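Local atomic coordinates of metal cation efflux system protein CzcD (Cupriavidus metallidurans, PDB entry 6VD9), a protein that binds and transports zinc and gives low-level resistance to metal ions, probably by exporting cations from the cytoplasm to the periplasm. Residues A[5-8]-A[9-13]; A[13-16]-A[17-20]; A[45-48]-A[49-52]; A[58-61]-A[62-66]. All coordinates share one frame; numbering follows the deposited sequence.

Contact 1 (A[5-8]-A[9-13]); sequences LAEV and EKQIL
E7 and Q11, one helical turn apart, both place CG beside the backbone N (chi1 -90° and -67°) and bend again at chi2, which sets the carboxylate and the amide side by side, pointing the same way. The carboxylate and amide planes stand only 32° apart, and Q11 NE2 gives a weak hydrogen bond to E7 OE1 at 3.5 Å. K10 runs out fully extended in the same direction as E7, but its NZ stays 4.9 Å from E7 OE2, too far for a salt bridge, so any attraction is probably weak. On another flank E9 turns back toward L5: its CG lies 3.2 Å from L5 O, and OE2 comes to 3.7 Å from L5 CG, an oxygen beside an apolar branch and not a polar bond. The buried side belongs to beta-branched residues, where V8 CG1 meets the far methyl CD1 of I12 at 4.1 Å. Beneath all of this run the regular bonds from E9, K10, Q11 and I12 N to the carbonyls four residues earlier, as in the 2.8 Å bond from Q11 N to E7 O. V8 turned in on F64 of helix 53-64 and I12 on F21 of strand 18-28, with K10 exposed and E7, E9 and Q11 at the margin, follow the pattern of an amphipathic alpha-helix, here the first helix of the alpha-beta-beta-alpha-beta C-terminal cytoplasmic domain of a cation diffusion facilitator.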
ATOM      1  N   LEU A   5     -17.264   8.255   4.535  1.00 29.78           N
ATOM      2  CA  LEU A   5     -16.443   7.073   4.927  1.00 29.30           C
ATOM      3  C   LEU A   5     -17.259   5.790   4.700  1.00 28.79           C
ATOM      4  O   LEU A   5     -16.656   4.809   4.303  1.00 24.32           O
ATOM      5  CB  LEU A   5     -15.991   7.227   6.382  1.00 29.99           C
ATOM      6  CG  LEU A   5     -15.191   6.076   7.006  1.00 29.22           C
ATOM      7  CD1 LEU A   5     -13.965   5.731   6.155  1.00 27.57           C
ATOM      8  CD2 LEU A   5     -14.776   6.430   8.437  1.00 34.17           C
ATOM      9  N   ALA A   6     -18.576   5.790   4.914  1.00 25.49           N
ATOM     10  CA  ALA A   6     -19.432   4.591   4.695  1.00 23.57           C
ATOM     11  C   ALA A   6     -19.423   4.146   3.238  1.00 23.36           C
ATOM     12  O   ALA A   6     -19.383   2.960   3.018  1.00 22.54           O
ATOM     13  CB  ALA A   6     -20.846   4.818   5.162  1.00 28.22           C
ATOM     14  N   GLU A   7     -19.549   5.083   2.290  1.00 20.66           N
ATOM     15  CA  GLU A   7     -19.574   4.770   0.861  1.00 25.59           C
ATOM     16  C   GLU A   7     -18.190   4.230   0.532  1.00 18.96           C
ATOM     17  O   GLU A   7     -18.154   3.345  -0.272  1.00 24.18           O
ATOM     18  CB  GLU A   7     -19.896   5.985  -0.014  1.00 28.09           C
ATOM     19  CG  GLU A   7     -21.373   6.204  -0.293  1.00 37.44           C
ATOM     20  CD  GLU A   7     -22.151   4.973  -0.695  1.00 34.94           C
ATOM     21  OE1 GLU A   7     -21.810   4.379  -1.727  1.00 38.11           O
ATOM     22  OE2 GLU A   7     -23.078   4.612   0.048  1.00 44.17           O
ATOM     23  N   VAL A   8     -17.124   4.813   1.086  1.00 21.62           N
ATOM     24  CA  VAL A   8     -15.734   4.362   0.764  1.00 20.76           C
ATOM     25  C   VAL A   8     -15.634   2.888   1.180  1.00 19.36           C
ATOM     26  O   VAL A   8     -15.273   2.070   0.352  1.00 17.89           O
ATOM     27  CB  VAL A   8     -14.643   5.239   1.409  1.00 21.06           C
ATOM     28  CG1 VAL A   8     -13.255   4.677   1.144  1.00 20.37           C
ATOM     29  CG2 VAL A   8     -14.747   6.695   0.949  1.00 20.85           C
ATOM     30  N   GLU A   9     -16.018   2.562   2.413  1.00 18.52           N
ATOM     31  CA  GLU A   9     -16.022   1.157   2.921  1.00 17.79           C
ATOM     32  C   GLU A   9     -16.854   0.268   1.996  1.00 19.27           C
ATOM     33  O   GLU A   9     -16.377  -0.811   1.581  1.00 19.79           O
ATOM     34  CB  GLU A   9     -16.556   1.123   4.364  1.00 18.80           C
ATOM     35  CG  GLU A   9     -15.729   1.952   5.335  1.00 21.80           C
ATOM     36  CD  GLU A   9     -16.475   2.206   6.631  1.00 24.20           C
ATOM     37  OE1 GLU A   9     -17.727   2.112   6.600  1.00 25.79           O
ATOM     38  OE2 GLU A   9     -15.802   2.439   7.644  1.00 25.34           O
ATOM     39  N   LYS A  10     -18.083   0.669   1.687  1.00 20.60           N
ATOM     40  CA  LYS A  10     -18.994  -0.118   0.815  1.00 21.38           C
ATOM     41  C   LYS A  10     -18.294  -0.333  -0.515  1.00 19.00           C
ATOM     42  O   LYS A  10     -18.327  -1.441  -1.040  1.00 19.08           O
ATOM     43  CB  LYS A  10     -20.339   0.608   0.646  1.00 24.70           C
ATOM     44  CG  LYS A  10     -21.317  -0.013  -0.349  1.00 29.72           C
ATOM     45  CD  LYS A  10     -22.777   0.547  -0.302  1.00 31.67           C
ATOM     46  CE  LYS A  10     -23.672  -0.188  -1.290  1.00 37.35           C
ATOM     47  NZ  LYS A  10     -25.063   0.326  -1.371  1.00 43.65           N
ATOM     48  N   GLN A  11     -17.693   0.709  -1.086  1.00 18.77           N
ATOM     49  CA  GLN A  11     -17.156   0.574  -2.454  1.00 19.77           C
ATOM     50  C   GLN A  11     -15.918  -0.332  -2.442  1.00 17.82           C
ATOM     51  O   GLN A  11     -15.696  -0.997  -3.471  1.00 19.70           O
ATOM     52  CB  GLN A  11     -16.888   1.942  -3.080  1.00 23.95           C
ATOM     53  CG  GLN A  11     -18.171   2.713  -3.339  1.00 27.10           C
ATOM     54  CD  GLN A  11     -19.140   1.914  -4.175  1.00 31.25           C
ATOM     55  OE1 GLN A  11     -18.761   1.231  -5.125  1.00 32.14           O
ATOM     56  NE2 GLN A  11     -20.407   1.995  -3.802  1.00 38.23           N
ATOM     57  N   ILE A  12     -15.109  -0.296  -1.372  1.00 17.16           N
ATOM     58  CA  ILE A  12     -13.917  -1.179  -1.230  1.00 16.19           C
ATOM     59  C   ILE A  12     -14.420  -2.630  -1.214  1.00 16.24           C
ATOM     60  O   ILE A  12     -13.977  -3.415  -2.070  1.00 15.41           O
ATOM     61  CB  ILE A  12     -13.079  -0.827   0.018  1.00 15.88           C
ATOM     62  CG1 ILE A  12     -12.368   0.513  -0.183  1.00 17.31           C
ATOM     63  CG2 ILE A  12     -12.098  -1.927   0.341  1.00 16.10           C
ATOM     64  CD1 ILE A  12     -11.566   0.970   0.991  1.00 18.42           C
ATOM     65  N   LEU A  13     -15.362  -2.943  -0.319  1.00 16.92           N
ATOM     66  CA  LEU A  13     -15.893  -4.331  -0.182  1.00 17.33           C
ATOM     67  C   LEU A  13     -16.683  -4.757  -1.422  1.00 17.79           C
ATOM     68  O   LEU A  13     -16.796  -5.981  -1.659  1.00 19.18           O
ATOM     69  CB  LEU A  13     -16.752  -4.411   1.090  1.00 17.54           C
ATOM     70  CG  LEU A  13     -15.978  -4.350   2.411  1.00 18.47           C
ATOM     71  CD1 LEU A  13     -16.958  -4.409   3.616  1.00 19.31           C
ATOM     72  CD2 LEU A  13     -14.900  -5.424   2.528  1.00 18.66           C
TER

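Contact 2 (A[13-16]-A[17-20]); sequences LATP and GVKS
The type II beta turn from T15 to V18 carries the chain out of helix 5-13 and reverses it through a positive phi of 92° at G17. Glycine suits this corner: having no CB, it leaves room for P16 O, while the ring of P16 fixes the negative phi that the preceding position of the turn requires. The turn is closed by V18 N, which donates to T15 O at 3.2 Å with the donor tilted 26° from the carbonyl plane. V18 faces back toward the preceding segment, and its two methyls have different partners. CG1, anti to the backbone N (chi1 173°), meets L13 CD2 at 4.1 Å, the two side chains crossing at about a right angle, and CG2, beside the N, lies 3.8 Å from T15 CB. L13 CD2 goes further and rests 3.8 Å from S20 CA. T15 directs its hydroxyl away from this apolar patch, with OG1 hydrogen-bonded to Q11 O in the last turn of the helix. Beyond the turn, K19 and S20 both face V41 of strand 34-42 in a classic beta bulge. Water 1 donates to L13 O at 2.8 Å and to V18 O at an unusually short 2.5 Å, a distance to be read with caution. A single backbone bond and the P16-G17 pair of backbone angles thus define the reversal, while apolar contacts of V18 with L13 and T15 pack beside it.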
ATOM      1  N   LEU A  13     -15.362  -2.943  -0.319  1.00 16.92           N
ATOM      2  CA  LEU A  13     -15.893  -4.331  -0.182  1.00 17.33           C
ATOM      3  C   LEU A  13     -16.683  -4.757  -1.422  1.00 17.79           C
ATOM      4  O   LEU A  13     -16.796  -5.981  -1.659  1.00 19.18           O
ATOM      5  CB  LEU A  13     -16.752  -4.411   1.090  1.00 17.54           C
ATOM      6  CG  LEU A  13     -15.978  -4.350   2.411  1.00 18.47           C
ATOM      7  CD1 LEU A  13     -16.958  -4.409   3.616  1.00 19.31           C
ATOM      8  CD2 LEU A  13     -14.900  -5.424   2.528  1.00 18.66           C
ATOM      9  N   ALA A  14     -17.191  -3.813  -2.205  1.00 19.35           N
ATOM     10  CA  ALA A  14     -17.953  -4.102  -3.438  1.00 19.21           C
ATOM     11  C   ALA A  14     -16.997  -4.421  -4.586  1.00 20.80           C
ATOM     12  O   ALA A  14     -17.463  -4.934  -5.614  1.00 20.19           O
ATOM     13  CB  ALA A  14     -18.842  -2.949  -3.788  1.00 19.17           C
ATOM     14  N   THR A  15     -15.699  -4.175  -4.428  1.00 18.83           N
ATOM     15  CA  THR A  15     -14.724  -4.346  -5.532  1.00 18.57           C
ATOM     16  C   THR A  15     -14.438  -5.830  -5.725  1.00 18.62           C
ATOM     17  O   THR A  15     -14.081  -6.484  -4.757  1.00 18.85           O
ATOM     18  CB  THR A  15     -13.443  -3.547  -5.265  1.00 18.14           C
ATOM     19  OG1 THR A  15     -13.817  -2.173  -5.178  1.00 17.91           O
ATOM     20  CG2 THR A  15     -12.412  -3.772  -6.356  1.00 18.95           C
ATOM     21  N   PRO A  16     -14.553  -6.433  -6.942  1.00 22.02           N
ATOM     22  CA  PRO A  16     -14.263  -7.860  -7.103  1.00 22.64           C
ATOM     23  C   PRO A  16     -12.858  -8.208  -6.604  1.00 19.34           C
ATOM     24  O   PRO A  16     -11.932  -7.438  -6.884  1.00 21.30           O
ATOM     25  CB  PRO A  16     -14.392  -8.057  -8.630  1.00 23.44           C
ATOM     26  CG  PRO A  16     -15.443  -7.075  -8.981  1.00 22.80           C
ATOM     27  CD  PRO A  16     -15.019  -5.840  -8.209  1.00 22.74           C
ATOM     28  N   GLY A  17     -12.735  -9.298  -5.856  1.00 19.19           N
ATOM     29  CA  GLY A  17     -11.431  -9.825  -5.382  1.00 19.06           C
ATOM     30  C   GLY A  17     -11.049  -9.292  -4.016  1.00 20.85           C
ATOM     31  O   GLY A  17      -9.971  -9.671  -3.535  1.00 20.49           O
ATOM     32  N   VAL A  18     -11.878  -8.412  -3.423  1.00 18.95           N
ATOM     33  CA  VAL A  18     -11.713  -7.898  -2.028  1.00 19.87           C
ATOM     34  C   VAL A  18     -12.537  -8.763  -1.079  1.00 21.00           C
ATOM     35  O   VAL A  18     -13.775  -8.769  -1.241  1.00 21.42           O
ATOM     36  CB  VAL A  18     -12.156  -6.439  -1.874  1.00 19.48           C
ATOM     37  CG1 VAL A  18     -12.127  -6.037  -0.419  1.00 19.17           C
ATOM     38  CG2 VAL A  18     -11.325  -5.480  -2.721  1.00 20.79           C
ATOM     39  N   LYS A  19     -11.867  -9.444  -0.154  1.00 19.26           N
ATOM     40  CA  LYS A  19     -12.477 -10.298   0.887  1.00 21.39           C
ATOM     41  C   LYS A  19     -12.814  -9.418   2.115  1.00 21.26           C
ATOM     42  O   LYS A  19     -13.928  -9.523   2.671  1.00 19.92           O
ATOM     43  CB  LYS A  19     -11.553 -11.517   1.092  1.00 23.89           C
ATOM     44  CG  LYS A  19     -11.973 -12.508   2.168  1.00 27.87           C
ATOM     45  CD  LYS A  19     -10.855 -13.487   2.639  1.00 30.34           C
ATOM     46  CE  LYS A  19     -11.338 -14.522   3.631  1.00 36.28           C
ATOM     47  NZ  LYS A  19     -10.260 -15.443   4.097  1.00 41.58           N
ATOM     48  N   SER A  20     -11.889  -8.551   2.563  1.00 18.24           N
ATOM     49  CA  SER A  20     -12.082  -7.706   3.759  1.00 16.98           C
ATOM     50  C   SER A  20     -11.041  -6.582   3.732  1.00 15.90           C
ATOM     51  O   SER A  20     -10.122  -6.645   2.921  1.00 16.13           O
ATOM     52  CB  SER A  20     -11.994  -8.524   5.020  1.00 17.27           C
ATOM     53  OG  SER A  20     -10.685  -9.046   5.218  1.00 18.05           O
TER
HETATM   54  O   HOH W   1     -15.978  -8.177  -0.142  1.00 24.40           O

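Contact 3 (A[45-48]-A[49-52]); sequences AVNP and EMEV
N47, with CG anti to its own backbone N (chi1 174°), swings its amide over the start of helix 48-51 as the N-cap. OD1 accepts from E49 N at 3.1 Å, closing an Asx turn, although the donor stands 35° out of the amide plane and not on a lone pair. E51 adds a second, reciprocal bond to the cap residue: its chain reaches back, extended beyond CG, until OE1 takes N47 N at 2.9 Å on its anti lone pair; water 2 joins the same OE1 to A45 O. N47 O in turn accepts from both M50 N and E51 N, the latter lying in the carbonyl plane. P48 fits the first turn because a proline there has no N-H to leave without a partner, and its CB packs 3.9 Å from V52 CB. V46 has CG1 beside the backbone N (chi1 -55°), which leaves CG2 between the N and the carbonyl carbon, 3.8 Å from V52 CG2, the two valines crossing at about a right angle. E49 instead extends away: water 3 links its OE1 to N47 ND2, at 2.7 Å and 2.9 Å respectively, and its OE2 bonds N42 ND2 of the second subunit. E49 also packs on E74 of that subunit, a residue that with H22 and H39 makes up the nickel site. The short helix thus joins strand 34-42 to helix 53-64, with P48 and V52 laid on F73 of strand 68-74.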
ATOM      1  N   ALA A  45      -7.974 -16.370  -5.283  1.00 20.47           N
ATOM      2  CA  ALA A  45      -8.011 -16.655  -6.734  1.00 22.15           C
ATOM      3  C   ALA A  45      -7.420 -15.507  -7.560  1.00 21.93           C
ATOM      4  O   ALA A  45      -7.238 -15.720  -8.757  1.00 20.80           O
ATOM      5  CB  ALA A  45      -9.415 -16.998  -7.192  1.00 23.81           C
ATOM      6  N   VAL A  46      -7.094 -14.354  -6.973  1.00 19.28           N
ATOM      7  CA  VAL A  46      -6.718 -13.157  -7.783  1.00 18.75           C
ATOM      8  C   VAL A  46      -5.339 -12.651  -7.347  1.00 19.02           C
ATOM      9  O   VAL A  46      -5.027 -12.752  -6.195  1.00 17.18           O
ATOM     10  CB  VAL A  46      -7.762 -12.029  -7.719  1.00 19.78           C
ATOM     11  CG1 VAL A  46      -9.120 -12.565  -8.120  1.00 21.68           C
ATOM     12  CG2 VAL A  46      -7.818 -11.356  -6.353  1.00 20.58           C
ATOM     13  N   ASN A  47      -4.536 -12.240  -8.307  1.00 17.85           N
ATOM     14  CA  ASN A  47      -3.292 -11.481  -8.054  1.00 17.54           C
ATOM     15  C   ASN A  47      -3.697 -10.019  -7.949  1.00 15.60           C
ATOM     16  O   ASN A  47      -4.034  -9.434  -8.975  1.00 17.07           O
ATOM     17  CB  ASN A  47      -2.277 -11.739  -9.144  1.00 17.54           C
ATOM     18  CG  ASN A  47      -1.052 -10.872  -8.982  1.00 19.28           C
ATOM     19  OD1 ASN A  47      -1.043  -9.973  -8.135  1.00 16.71           O
ATOM     20  ND2 ASN A  47      -0.051 -11.111  -9.808  1.00 19.15           N
ATOM     21  N   PRO A  48      -3.798  -9.418  -6.736  1.00 16.40           N
ATOM     22  CA  PRO A  48      -4.444  -8.105  -6.587  1.00 16.03           C
ATOM     23  C   PRO A  48      -3.638  -6.993  -7.250  1.00 17.38           C
ATOM     24  O   PRO A  48      -4.228  -6.006  -7.598  1.00 14.88           O
ATOM     25  CB  PRO A  48      -4.555  -7.874  -5.067  1.00 15.34           C
ATOM     26  CG  PRO A  48      -3.397  -8.742  -4.523  1.00 17.31           C
ATOM     27  CD  PRO A  48      -3.318  -9.942  -5.452  1.00 14.97           C
ATOM     28  N   GLU A  49      -2.339  -7.215  -7.484  1.00 16.94           N
ATOM     29  CA  GLU A  49      -1.490  -6.182  -8.122  1.00 18.28           C
ATOM     30  C   GLU A  49      -2.051  -5.868  -9.528  1.00 18.58           C
ATOM     31  O   GLU A  49      -2.150  -4.664  -9.902  1.00 19.38           O
ATOM     32  CB  GLU A  49      -0.041  -6.671  -8.156  1.00 17.14           C
ATOM     33  CG  GLU A  49       0.893  -5.617  -8.743  1.00 18.25           C
ATOM     34  CD  GLU A  49       2.384  -5.941  -8.607  1.00 19.85           C
ATOM     35  OE1 GLU A  49       2.696  -7.091  -8.421  1.00 19.56           O
ATOM     36  OE2 GLU A  49       3.230  -4.977  -8.665  1.00 21.97           O
ATOM     37  N   MET A  50      -2.499  -6.922 -10.233  1.00 20.54           N
ATOM     38  CA  MET A  50      -3.030  -6.892 -11.615  1.00 23.40           C
ATOM     39  C   MET A  50      -4.557  -6.735 -11.604  1.00 22.31           C
ATOM     40  O   MET A  50      -5.098  -6.092 -12.549  1.00 20.76           O
ATOM     41  CB  MET A  50      -2.749  -8.221 -12.343  1.00 27.73           C
ATOM     42  CG  MET A  50      -1.324  -8.586 -12.500  1.00 31.59           C
ATOM     43  SD  MET A  50      -0.570  -7.452 -13.696  1.00 44.89           S
ATOM     44  CE  MET A  50       0.364  -6.476 -12.525  1.00 35.76           C
ATOM     45  N   GLU A  51      -5.236  -7.383 -10.651  1.00 18.14           N
ATOM     46  CA  GLU A  51      -6.674  -7.735 -10.766  1.00 17.57           C
ATOM     47  C   GLU A  51      -7.594  -6.959  -9.811  1.00 16.73           C
ATOM     48  O   GLU A  51      -8.843  -7.120  -9.946  1.00 18.34           O
ATOM     49  CB  GLU A  51      -6.804  -9.241 -10.579  1.00 17.53           C
ATOM     50  CG  GLU A  51      -6.025 -10.051 -11.613  1.00 18.64           C
ATOM     51  CD  GLU A  51      -6.383 -11.528 -11.675  1.00 20.90           C
ATOM     52  OE1 GLU A  51      -5.900 -12.279 -10.845  1.00 20.40           O
ATOM     53  OE2 GLU A  51      -7.153 -11.938 -12.620  1.00 24.77           O
ATOM     54  N   VAL A  52      -7.027  -6.220  -8.844  1.00 15.56           N
ATOM     55  CA  VAL A  52      -7.772  -5.446  -7.827  1.00 15.95           C
ATOM     56  C   VAL A  52      -7.211  -4.021  -7.767  1.00 16.86           C
ATOM     57  O   VAL A  52      -8.018  -3.094  -7.705  1.00 17.19           O
ATOM     58  CB  VAL A  52      -7.722  -6.149  -6.464  1.00 14.87           C
ATOM     59  CG1 VAL A  52      -8.546  -5.382  -5.465  1.00 16.37           C
ATOM     60  CG2 VAL A  52      -8.259  -7.580  -6.560  1.00 16.94           C
TER
HETATM   61  O   HOH W   2      -5.567 -14.979 -11.014  1.00 17.40           O
HETATM   62  O   HOH W   3       2.368  -9.656  -9.015  1.00 26.55           O

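Contact 4 (A[58-61]-A[62-66]); sequences QMLA and DKFDI
Helix 53-64 keeps its regular bonds from D62 N to Q58 O and K63 N to M59 O, then ends with a less regular pattern at which D65 takes a positive phi of 61°. L60 O grips two donors, F64 N at 3.2 Å and I66 N at 3.0 Å, reaching it from opposite faces of its carbonyl plane, while D65 N bonds A61 O. I66 N lies six positions after L60, so this bond closes a wider loop than the helical ones as the chain leaves the helix for strand 68-74. Aspartate, unbranched at CB, tolerates this left-handed conformation fairly well. Among the side chains, M59 and F64 make a Met-aromatic contact. M59, bent at chi2 and chi3, brings SD to the edge of the ring, 3.6 Å from F64 CE2, and the sulfur lies 85° off the ring normal, nearly in the ring plane. K63 CB sits 3.7 Å above one face of that ring, offset toward its rim. The aliphatic part of K63 also crosses M59 at about a right angle, its CD 3.9 Å from M59 CG, leaving the amine to reach a weak bond with Q11 OE1. On the solvent side Q58 and D62 meet through CG and OD2 at 3.3 Å. L60 and I66 point their apolar branches into the core. There L60 packs on L36 of strand 34-42 and on V69 and I71 of strand 68-74, I66 rests on A34 and L36, and F64 touches helix 5-13, including E7 and Q11.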
ATOM      1  N   GLN A  58      -9.080   3.353  -9.639  1.00 20.70           N
ATOM      2  CA  GLN A  58     -10.078   3.963 -10.566  1.00 21.59           C
ATOM      3  C   GLN A  58     -11.306   4.414  -9.762  1.00 21.82           C
ATOM      4  O   GLN A  58     -11.710   5.585  -9.869  1.00 19.37           O
ATOM      5  CB  GLN A  58     -10.404   2.965 -11.684  1.00 25.18           C
ATOM      6  CG  GLN A  58     -11.521   3.387 -12.641  1.00 30.08           C
ATOM      7  CD  GLN A  58     -11.948   2.254 -13.559  1.00 40.27           C
ATOM      8  OE1 GLN A  58     -12.146   1.099 -13.153  1.00 42.12           O
ATOM      9  NE2 GLN A  58     -12.124   2.582 -14.829  1.00 48.14           N
ATOM     10  N   MET A  59     -11.794   3.561  -8.859  1.00 19.68           N
ATOM     11  CA  MET A  59     -13.020   3.830  -8.074  1.00 19.85           C
ATOM     12  C   MET A  59     -12.744   4.976  -7.098  1.00 19.20           C
ATOM     13  O   MET A  59     -13.630   5.836  -6.888  1.00 20.07           O
ATOM     14  CB  MET A  59     -13.487   2.553  -7.360  1.00 21.64           C
ATOM     15  CG  MET A  59     -14.584   2.793  -6.359  1.00 22.60           C
ATOM     16  SD  MET A  59     -13.975   3.290  -4.757  1.00 23.08           S
ATOM     17  CE  MET A  59     -13.152   1.789  -4.204  1.00 23.55           C
ATOM     18  N   LEU A  60     -11.561   5.021  -6.474  1.00 17.50           N
ATOM     19  CA  LEU A  60     -11.287   6.028  -5.417  1.00 17.63           C
ATOM     20  C   LEU A  60     -11.167   7.417  -6.058  1.00 17.64           C
ATOM     21  O   LEU A  60     -11.634   8.398  -5.457  1.00 18.12           O
ATOM     22  CB  LEU A  60     -10.025   5.625  -4.661  1.00 17.92           C
ATOM     23  CG  LEU A  60     -10.209   4.396  -3.771  1.00 17.83           C
ATOM     24  CD1 LEU A  60      -8.856   3.897  -3.294  1.00 17.51           C
ATOM     25  CD2 LEU A  60     -11.135   4.725  -2.602  1.00 17.96           C
ATOM     26  N   ALA A  61     -10.622   7.455  -7.260  1.00 16.42           N
ATOM     27  CA  ALA A  61     -10.469   8.708  -8.039  1.00 18.01           C
ATOM     28  C   ALA A  61     -11.861   9.169  -8.486  1.00 20.54           C
ATOM     29  O   ALA A  61     -12.221  10.306  -8.168  1.00 20.22           O
ATOM     30  CB  ALA A  61      -9.534   8.506  -9.175  1.00 17.54           C
ATOM     31  N   ASP A  62     -12.640   8.272  -9.085  1.00 21.96           N
ATOM     32  CA  ASP A  62     -13.920   8.621  -9.765  1.00 28.45           C
ATOM     33  C   ASP A  62     -15.004   8.965  -8.749  1.00 29.13           C
ATOM     34  O   ASP A  62     -15.751   9.951  -8.965  1.00 27.07           O
ATOM     35  CB  ASP A  62     -14.414   7.481 -10.645  1.00 30.89           C
ATOM     36  CG  ASP A  62     -13.529   7.247 -11.848  1.00 36.90           C
ATOM     37  OD1 ASP A  62     -12.946   8.236 -12.333  1.00 45.85           O
ATOM     38  OD2 ASP A  62     -13.401   6.077 -12.263  1.00 42.57           O
ATOM     39  N   LYS A  63     -15.129   8.161  -7.696  1.00 26.74           N
ATOM     40  CA  LYS A  63     -16.265   8.255  -6.762  1.00 26.95           C
ATOM     41  C   LYS A  63     -15.946   9.232  -5.631  1.00 25.51           C
ATOM     42  O   LYS A  63     -16.907   9.807  -5.099  1.00 26.19           O
ATOM     43  CB  LYS A  63     -16.651   6.845  -6.315  1.00 28.77           C
ATOM     44  CG  LYS A  63     -16.941   5.895  -7.477  1.00 31.64           C
ATOM     45  CD  LYS A  63     -17.831   4.729  -7.125  1.00 36.16           C
ATOM     46  CE  LYS A  63     -18.545   4.157  -8.330  1.00 36.48           C
ATOM     47  NZ  LYS A  63     -19.096   2.815  -8.056  1.00 40.28           N
ATOM     48  N   PHE A  64     -14.676   9.403  -5.225  1.00 24.25           N
ATOM     49  CA  PHE A  64     -14.324  10.155  -3.995  1.00 22.57           C
ATOM     50  C   PHE A  64     -13.288  11.245  -4.265  1.00 21.42           C
ATOM     51  O   PHE A  64     -12.974  11.939  -3.309  1.00 21.48           O
ATOM     52  CB  PHE A  64     -13.865   9.195  -2.883  1.00 23.00           C
ATOM     53  CG  PHE A  64     -14.884   8.129  -2.608  1.00 22.76           C
ATOM     54  CD1 PHE A  64     -16.076   8.465  -1.972  1.00 23.34           C
ATOM     55  CD2 PHE A  64     -14.703   6.824  -3.036  1.00 21.67           C
ATOM     56  CE1 PHE A  64     -17.044   7.504  -1.758  1.00 21.69           C
ATOM     57  CE2 PHE A  64     -15.681   5.864  -2.816  1.00 23.65           C
ATOM     58  CZ  PHE A  64     -16.851   6.207  -2.174  1.00 21.49           C
ATOM     59  N   ASP A  65     -12.729  11.353  -5.484  1.00 20.72           N
ATOM     60  CA  ASP A  65     -11.692  12.359  -5.805  1.00 22.30           C
ATOM     61  C   ASP A  65     -10.470  12.128  -4.921  1.00 21.45           C
ATOM     62  O   ASP A  65      -9.790  13.133  -4.523  1.00 20.64           O
ATOM     63  CB  ASP A  65     -12.276  13.778  -5.744  1.00 24.50           C
ATOM     64  CG  ASP A  65     -13.438  13.968  -6.717  1.00 30.75           C
ATOM     65  OD1 ASP A  65     -13.243  13.767  -7.950  1.00 30.90           O
ATOM     66  OD2 ASP A  65     -14.552  14.285  -6.237  1.00 43.36           O
ATOM     67  N   ILE A  66     -10.158  10.855  -4.651  1.00 18.43           N
ATOM     68  CA  ILE A  66      -8.962  10.483  -3.837  1.00 20.08           C
ATOM     69  C   ILE A  66      -7.914   9.918  -4.790  1.00 18.80           C
ATOM     70  O   ILE A  66      -8.166   8.862  -5.416  1.00 19.36           O
ATOM     71  CB  ILE A  66      -9.322   9.497  -2.711  1.00 20.84           C
ATOM     72  CG1 ILE A  66     -10.408  10.075  -1.806  1.00 24.99           C
ATOM     73  CG2 ILE A  66      -8.071   9.115  -1.930  1.00 21.31           C
ATOM     74  CD1 ILE A  66     -10.829   9.168  -0.656  1.00 25.12           C
TER

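In the fold
All four contacts are local, yet they fall on different parts of one small alpha/beta domain. Contacts 1, 3 and 4 are partly buried. Contacts 1 and 4 lie on the two long helices and touch directly where V8 and E7 meet F64 and Q11 meets M59 and K63; contact 3 is the one whose segments touch the second subunit. Contact 2 is a surface turn that continues contact 1 through the shared L13, and it touches contact 3 where V18 and P16 meet V52. Contacts 1 and 3 do not meet. Helical bonds with polar flanks dominate contact 1, a glycine turn and water contact 2, capping contact 3, and sulfur-aromatic packing at a helix end contact 4.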